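Long-range contact in acetylcholine-binding protein (Bulinus truncatus, PDB 2BJ0), which probably binds acetylcholine as a soluble pentamer, its subunits resembling the extracellular ligand-binding domain of nicotinic receptors: residues A[8-13]-A[59-64]. Numbering follows the deposited sequence.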
ATOM      1  N   ASN A   8     -24.404   9.831   9.985  1.00 34.61           N
ATOM      2  CA  ASN A   8     -24.858   8.685   9.220  1.00 35.31           C
ATOM      3  C   ASN A   8     -25.531   9.042   7.894  1.00 34.26           C
ATOM      4  O   ASN A   8     -25.391   8.304   6.923  1.00 35.38           O
ATOM      5  CB  ASN A   8     -25.785   7.815  10.079  1.00 37.02           C
ATOM      6  CG  ASN A   8     -25.098   7.299  11.339  1.00 39.62           C
ATOM      7  OD1 ASN A   8     -23.859   7.390  11.495  1.00 43.22           O
ATOM      8  ND2 ASN A   8     -25.902   6.748  12.250  1.00 43.12           N
ATOM      9  N   GLN A   9     -26.280  10.145   7.840  1.00 31.87           N
ATOM     10  CA  GLN A   9     -26.762  10.659   6.543  1.00 29.91           C
ATOM     11  C   GLN A   9     -25.567  11.142   5.685  1.00 27.78           C
ATOM     12  O   GLN A   9     -25.458  10.788   4.520  1.00 28.99           O
ATOM     13  CB  GLN A   9     -27.792  11.808   6.717  1.00 29.59           C
ATOM     14  CG  GLN A   9     -28.220  12.422   5.376  1.00 30.73           C
ATOM     15  CD  GLN A   9     -28.988  13.730   5.488  1.00 31.57           C
ATOM     16  OE1 GLN A   9     -29.124  14.277   6.579  1.00 33.14           O
ATOM     17  NE2 GLN A   9     -29.495  14.228   4.351  1.00 30.57           N
ATOM     18  N   ILE A  10     -24.684  11.937   6.282  1.00 26.40           N
ATOM     19  CA  ILE A  10     -23.510  12.524   5.621  1.00 24.43           C
ATOM     20  C   ILE A  10     -22.609  11.436   5.030  1.00 25.13           C
ATOM     21  O   ILE A  10     -22.252  11.476   3.865  1.00 24.44           O
ATOM     22  CB  ILE A  10     -22.737  13.417   6.622  1.00 23.96           C
ATOM     23  CG1 ILE A  10     -23.538  14.685   6.958  1.00 24.58           C
ATOM     24  CG2 ILE A  10     -21.332  13.785   6.085  1.00 22.34           C
ATOM     25  CD1 ILE A  10     -22.908  15.564   8.016  1.00 24.22           C
ATOM     26  N   THR A  11     -22.253  10.437   5.835  1.00 24.64           N
ATOM     27  CA  THR A  11     -21.485   9.330   5.297  1.00 24.22           C
ATOM     28  C   THR A  11     -22.291   8.519   4.274  1.00 25.41           C
ATOM     29  O   THR A  11     -21.786   8.100   3.220  1.00 25.29           O
ATOM     30  CB  THR A  11     -21.037   8.478   6.468  1.00 25.08           C
ATOM     31  OG1 THR A  11     -20.320   9.332   7.371  1.00 23.33           O
ATOM     32  CG2 THR A  11     -20.009   7.424   5.995  1.00 24.56           C
ATOM     33  N   GLY A  12     -23.570   8.316   4.559  1.00 25.76           N
ATOM     34  CA  GLY A  12     -24.432   7.611   3.627  1.00 25.90           C
ATOM     35  C   GLY A  12     -24.512   8.222   2.256  1.00 26.21           C
ATOM     36  O   GLY A  12     -24.697   7.497   1.283  1.00 26.16           O
ATOM     37  N   GLU A  13     -24.416   9.557   2.192  1.00 26.11           N
ATOM     38  CA  GLU A  13     -24.474  10.311   0.949  1.00 27.13           C
ATOM     39  C   GLU A  13     -23.083  10.582   0.377  1.00 27.24           C
ATOM     40  O   GLU A  13     -22.954  11.260  -0.638  1.00 26.63           O
ATOM     41  CB  GLU A  13     -25.207  11.658   1.187  1.00 26.19           C
ATOM     42  CG  GLU A  13     -26.682  11.437   1.467  1.00 27.53           C
ATOM     43  CD  GLU A  13     -27.532  12.699   1.549  1.00 30.23           C
ATOM     44  OE1 GLU A  13     -26.968  13.829   1.396  1.00 32.10           O
ATOM     45  OE2 GLU A  13     -28.778  12.530   1.751  1.00 32.45           O
ATOM     46  N   PRO A  59     -24.694  23.456   3.519  1.00 31.54           N
ATOM     47  CA  PRO A  59     -25.638  23.951   4.531  1.00 32.06           C
ATOM     48  C   PRO A  59     -26.149  22.881   5.529  1.00 31.69           C
ATOM     49  O   PRO A  59     -26.057  23.078   6.739  1.00 31.93           O
ATOM     50  CB  PRO A  59     -26.755  24.535   3.669  1.00 31.94           C
ATOM     51  CG  PRO A  59     -25.922  25.193   2.517  1.00 32.11           C
ATOM     52  CD  PRO A  59     -24.986  24.023   2.185  1.00 31.61           C
ATOM     53  N   TYR A  60     -26.625  21.746   5.034  1.00 32.02           N
ATOM     54  CA  TYR A  60     -27.179  20.735   5.943  1.00 31.43           C
ATOM     55  C   TYR A  60     -26.186  20.194   7.019  1.00 30.96           C
ATOM     56  O   TYR A  60     -26.631  19.700   8.053  1.00 31.64           O
ATOM     57  CB  TYR A  60     -27.952  19.643   5.172  1.00 31.57           C
ATOM     58  CG  TYR A  60     -27.214  18.370   4.750  1.00 30.25           C
ATOM     59  CD1 TYR A  60     -27.028  17.320   5.645  1.00 30.83           C
ATOM     60  CD2 TYR A  60     -26.792  18.198   3.443  1.00 31.01           C
ATOM     61  CE1 TYR A  60     -26.391  16.132   5.249  1.00 29.36           C
ATOM     62  CE2 TYR A  60     -26.156  17.022   3.025  1.00 29.36           C
ATOM     63  CZ  TYR A  60     -25.964  15.992   3.939  1.00 30.85           C
ATOM     64  OH  TYR A  60     -25.338  14.838   3.525  1.00 32.11           O
ATOM     65  N   TYR A  61     -24.872  20.340   6.781  1.00 29.89           N
ATOM     66  CA  TYR A  61     -23.816  19.956   7.734  1.00 29.33           C
ATOM     67  C   TYR A  61     -23.831  20.794   9.004  1.00 30.87           C
ATOM     68  O   TYR A  61     -23.309  20.362  10.035  1.00 30.54           O
ATOM     69  CB  TYR A  61     -22.386  20.043   7.128  1.00 27.97           C
ATOM     70  CG  TYR A  61     -21.992  19.051   6.034  1.00 25.09           C
ATOM     71  CD1 TYR A  61     -22.922  18.195   5.432  1.00 23.84           C
ATOM     72  CD2 TYR A  61     -20.669  19.014   5.567  1.00 24.80           C
ATOM     73  CE1 TYR A  61     -22.546  17.322   4.383  1.00 25.26           C
ATOM     74  CE2 TYR A  61     -20.285  18.146   4.539  1.00 23.94           C
ATOM     75  CZ  TYR A  61     -21.213  17.315   3.953  1.00 25.38           C
ATOM     76  OH  TYR A  61     -20.805  16.473   2.936  1.00 26.85           O
ATOM     77  N   SER A  62     -24.411  21.990   8.947  1.00 32.00           N
ATOM     78  CA  SER A  62     -24.361  22.895  10.117  1.00 33.36           C
ATOM     79  C   SER A  62     -25.026  22.304  11.371  1.00 33.80           C
ATOM     80  O   SER A  62     -24.708  22.697  12.482  1.00 34.76           O
ATOM     81  CB  SER A  62     -25.019  24.241   9.801  1.00 33.02           C
ATOM     82  OG  SER A  62     -26.418  24.076   9.617  1.00 34.33           O
ATOM     83  N   SER A  63     -25.946  21.366  11.187  1.00 34.24           N
ATOM     84  CA  SER A  63     -26.632  20.743  12.304  1.00 34.77           C
ATOM     85  C   SER A  63     -25.761  19.730  13.035  1.00 35.45           C
ATOM     86  O   SER A  63     -26.188  19.108  14.000  1.00 34.02           O
ATOM     87  CB  SER A  63     -27.891  20.060  11.808  1.00 34.86           C
ATOM     88  OG  SER A  63     -28.863  21.044  11.558  1.00 36.34           O
ATOM     89  N   LEU A  64     -24.543  19.546  12.551  1.00 36.32           N
ATOM     90  CA  LEU A  64     -23.636  18.601  13.160  1.00 38.13           C
ATOM     91  C   LEU A  64     -23.187  19.160  14.495  1.00 39.27           C
ATOM     92  O   LEU A  64     -22.933  18.411  15.430  1.00 39.34           O
ATOM     93  CB  LEU A  64     -22.439  18.364  12.231  1.00 38.04           C
ATOM     94  CG  LEU A  64     -21.577  17.104  12.338  1.00 38.98           C
ATOM     95  CD1 LEU A  64     -22.361  15.777  12.175  1.00 37.00           C
ATOM     96  CD2 LEU A  64     -20.471  17.203  11.291  1.00 38.20           C
TER
HETATM   97  O   HOH W   1     -21.294  13.515   2.259  1.00 28.63           O
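With CG of Q9 anti to its backbone N (chi1 176°) and the rest of the chain extended, the Q9 side chain reaches toward Y60 tip to tip, and its amide lies 24° from the plane of the ring. Q9 CD sits 3.5 Å from Y60 CE1, and NE2 lies over one face of the ring. The same NE2 donates to E13 OE2 (3.2 Å), nearly straight and from above the carboxylate plane, which ties the amide down. The other oxygen, E13 OE1, stands 2.9 Å from Y60 OH. CG1 of I10 is anti to the carbonyl carbon (chi1 -70°), the I10 and Y60 side chains slide past each other in opposite directions, and I10 CG1 comes to 3.6 Å from Y60 CE1; I10 CD1 goes on to Y61 CD1 at 3.7 Å and, more loosely, to L64. Here the N-terminal helix 4-12 of the pentameric ligand-binding domain packs on the 3-10 turn that follows strand 45-57. An alanine at Y60 would probably open a gap beside I10 and leave the Q9 amide without its ring and E13 OE1 without its hydroxyl neighbour. A water donates to I10 O (2.8 Å) and also bonds to Y61 OH, while M80 touches both I10 and Y61. E13 also packs on W4 of a neighbouring subunit.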